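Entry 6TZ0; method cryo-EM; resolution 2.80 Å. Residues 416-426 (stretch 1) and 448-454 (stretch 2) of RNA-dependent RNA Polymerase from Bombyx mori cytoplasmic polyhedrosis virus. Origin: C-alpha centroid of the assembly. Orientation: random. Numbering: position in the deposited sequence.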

# COMPACT_ATOMS: atom_id res chain seq x y z
N ALA A 416 9.18 16.35 5.82
CA ALA A 416 8.04 15.46 5.71
C ALA A 416 8.31 14.31 4.75
O ALA A 416 7.90 13.18 5.01
CB ALA A 416 6.80 16.25 5.28
N TRP A 417 9.00 14.59 3.64
CA TRP A 417 9.38 13.53 2.70
C TRP A 417 10.37 12.55 3.32
O TRP A 417 10.24 11.33 3.14
CB TRP A 417 9.94 14.15 1.43
CG TRP A 417 10.63 13.19 0.52
CD1 TRP A 417 11.97 13.11 0.29
CD2 TRP A 417 10.03 12.16 -0.27
NE1 TRP A 417 12.24 12.11 -0.59
CE2 TRP A 417 11.07 11.51 -0.96
CE3 TRP A 417 8.72 11.73 -0.48
CZ2 TRP A 417 10.84 10.45 -1.83
CZ3 TRP A 417 8.49 10.69 -1.34
CH2 TRP A 417 9.54 10.06 -2.00
N LEU A 418 11.35 13.06 4.06
CA LEU A 418 12.29 12.17 4.75
C LEU A 418 11.61 11.34 5.84
O LEU A 418 11.93 10.16 6.00
CB LEU A 418 13.45 12.97 5.32
CG LEU A 418 14.70 13.12 4.45
CD1 LEU A 418 14.48 13.97 3.23
CD2 LEU A 418 15.80 13.72 5.29
N ASN A 419 10.65 11.92 6.56
CA ASN A 419 9.90 11.15 7.55
C ASN A 419 8.97 10.15 6.89
O ASN A 419 8.68 9.10 7.47
CB ASN A 419 9.09 12.08 8.45
CG ASN A 419 9.97 12.94 9.33
OD1 ASN A 419 10.99 12.49 9.83
ND2 ASN A 419 9.56 14.19 9.53
N PHE A 420 8.49 10.46 5.69
CA PHE A 420 7.66 9.52 4.95
C PHE A 420 8.48 8.34 4.47
O PHE A 420 7.96 7.22 4.35
CB PHE A 420 7.03 10.27 3.78
CG PHE A 420 6.12 9.45 2.94
CD1 PHE A 420 4.84 9.14 3.36
CD2 PHE A 420 6.54 9.03 1.69
CE1 PHE A 420 4.01 8.40 2.56
CE2 PHE A 420 5.71 8.29 0.89
CZ PHE A 420 4.44 7.99 1.33
N LEU A 421 9.76 8.56 4.16
CA LEU A 421 10.61 7.44 3.77
C LEU A 421 11.02 6.60 4.98
O LEU A 421 11.03 5.37 4.91
CB LEU A 421 11.84 7.94 3.02
CG LEU A 421 11.55 8.53 1.66
CD1 LEU A 421 12.82 9.06 1.07
CD2 LEU A 421 10.93 7.50 0.75
N THR A 422 11.37 7.25 6.09
CA THR A 422 11.78 6.50 7.28
C THR A 422 10.59 5.82 7.94
O THR A 422 10.75 4.76 8.57
CB THR A 422 12.49 7.40 8.29
OG1 THR A 422 11.60 8.44 8.71
CG2 THR A 422 13.74 8.00 7.70
N THR A 423 9.41 6.40 7.84
CA THR A 423 8.23 5.91 8.52
C THR A 423 7.05 5.85 7.56
O THR A 423 6.67 6.87 6.99
CB THR A 423 7.87 6.80 9.72
OG1 THR A 423 8.93 6.77 10.68
CG2 THR A 423 6.58 6.34 10.37
N SER A 424 6.51 4.63 7.38
CA SER A 424 5.24 4.38 6.70
C SER A 424 5.25 4.82 5.23
O SER A 424 4.44 5.63 4.79
CB SER A 424 4.07 5.03 7.45
OG SER A 424 2.84 4.80 6.79
N SER A 425 6.20 4.28 4.48
CA SER A 425 6.12 4.33 3.02
C SER A 425 5.06 3.32 2.56
O SER A 425 4.88 2.28 3.21
CB SER A 425 7.49 4.02 2.41
OG SER A 425 7.95 2.74 2.79
N PRO A 426 4.33 3.59 1.47
CA PRO A 426 3.10 2.82 1.21
C PRO A 426 3.34 1.40 0.73
O PRO A 426 2.64 0.48 1.15
CB PRO A 426 2.37 3.68 0.17
CG PRO A 426 3.44 4.36 -0.56
CD PRO A 426 4.55 4.60 0.42
N SER A 448 15.71 -0.85 0.56
CA SER A 448 15.06 0.17 1.36
C SER A 448 15.05 1.49 0.62
O SER A 448 15.98 1.81 -0.12
CB SER A 448 15.78 0.33 2.70
OG SER A 448 17.05 0.91 2.50
N ARG A 449 13.99 2.26 0.83
CA ARG A 449 13.88 3.55 0.17
C ARG A 449 14.81 4.58 0.78
O ARG A 449 15.21 5.53 0.09
CB ARG A 449 12.43 4.04 0.23
CG ARG A 449 11.50 3.22 -0.62
CD ARG A 449 10.12 3.82 -0.65
NE ARG A 449 9.24 3.02 -1.49
CZ ARG A 449 9.11 3.17 -2.80
NH1 ARG A 449 9.81 4.10 -3.43
NH2 ARG A 449 8.28 2.41 -3.48
N ILE A 450 15.21 4.40 2.03
CA ILE A 450 16.03 5.42 2.67
C ILE A 450 17.50 5.29 2.27
O ILE A 450 18.20 6.30 2.14
CB ILE A 450 15.80 5.39 4.20
CG1 ILE A 450 16.33 6.67 4.84
CG2 ILE A 450 16.39 4.16 4.85
CD1 ILE A 450 15.56 7.91 4.42
N VAL A 451 17.98 4.08 1.97
CA VAL A 451 19.33 3.94 1.44
C VAL A 451 19.38 4.39 -0.02
O VAL A 451 20.34 5.03 -0.45
CB VAL A 451 19.83 2.49 1.63
CG1 VAL A 451 21.14 2.24 0.92
CG2 VAL A 451 20.02 2.22 3.10
N MET A 452 18.31 4.11 -0.76
CA MET A 452 18.16 4.62 -2.12
C MET A 452 18.14 6.15 -2.15
O MET A 452 18.70 6.77 -3.06
CB MET A 452 16.88 4.04 -2.72
CG MET A 452 16.43 4.55 -4.08
SD MET A 452 17.39 4.18 -5.54
CE MET A 452 16.69 5.37 -6.68
N GLN A 453 17.52 6.77 -1.15
CA GLN A 453 17.51 8.22 -1.08
C GLN A 453 18.86 8.77 -0.62
O GLN A 453 19.27 9.85 -1.06
CB GLN A 453 16.38 8.67 -0.15
CG GLN A 453 16.23 10.17 -0.01
CD GLN A 453 15.87 10.84 -1.31
OE1 GLN A 453 15.02 10.38 -2.06
NE2 GLN A 453 16.54 11.94 -1.60
N ALA A 454 19.56 8.04 0.24
CA ALA A 454 20.88 8.47 0.68
C ALA A 454 21.93 8.33 -0.43
O ALA A 454 22.93 9.05 -0.41
CB ALA A 454 21.31 7.68 1.91

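Residues 416-422 form the last turns of a helix that begins earlier in the chain, and residues 449-454 open a second helix that continues beyond the stretch. Their N-to-C directions differ by 138°, so the two run roughly antiparallel but clearly splayed, with axes approaching to 9.6 Å. That spacing leaves room for side chains between the helices, and the backbones come nearest where the CA atoms of Leu-421 and Ile-450 lie 5.9 Å apart.

The first helix is held by regular i to i+4 bonds, such as Leu-421 N to Trp-417 O at 3.0 Å, the last of the series running from Thr-423 N to Asn-419 O at 2.8 Å. Thr-423 itself has left helical phi/psi, and the chain then turns through Ser-424, whose phi and psi are both positive, before Ser-425 comes back toward the second helix. That helix is capped at its start by Ser-448: with chi1 in the p rotamer, its OG accepts a weak bond from Val-451 N at 3.3 Å, occupying an amide that has no preceding helical turn to supply a carbonyl.

No hydrogen bond joins the two stretches. They are held by van der Waals packing, which buries 341 Å² summed over both sides, and Leu-421 is its centre. Its CA-to-CB bond points toward the second helix, and its m,t rotamer extends the branched side chain into the gap, where CD2 lies 3.8 Å from Arg-449 CB and CD1 lies 3.7 Å from Gln-453 CG. Arg-449 and Gln-453 are one helical turn apart, so a single leucine can touch both. Polar residues can serve here because their nearest approach to the leucine is through aliphatic carbon.

Ile-450 completes the apolar contact. Its CA-to-CB bond points sideways, but chi1 in t and chi2 in p bring CD1 back toward the first helix, 4.0 Å from Leu-421 CB and 3.8 Å from Thr-422 CG2. Thr-422 suits its position at the helix end because it is two-sided: the methyl packs on Ile-450, while OG1 lies 3.2 Å from both Leu-418 O and Asn-419 O, within hydrogen-bonding reach of its own helix.

Farther along, Arg-449 continues past Leu-421 with chi2 and chi3 both t, and its CD meets Ser-425 CB at 4.0 Å. Ser-425, whose CA-to-CB bond points toward the second helix, brings its short side chain against this extended chain, whose NH1 and NH2 are hydrogen-bonded elsewhere in the structure; the arginine can therefore be buried with its polar end satisfied and its methylenes used for packing.

Toward the other end of the contact, Trp-417 also starts sideways, yet its large indole reaches Gln-453. NE1 lies 3.6 Å from Gln-453 OE1, which sits at the ring edge near the indole plane. The approach pairs polar atoms, but it is a contact rather than a hydrogen bond.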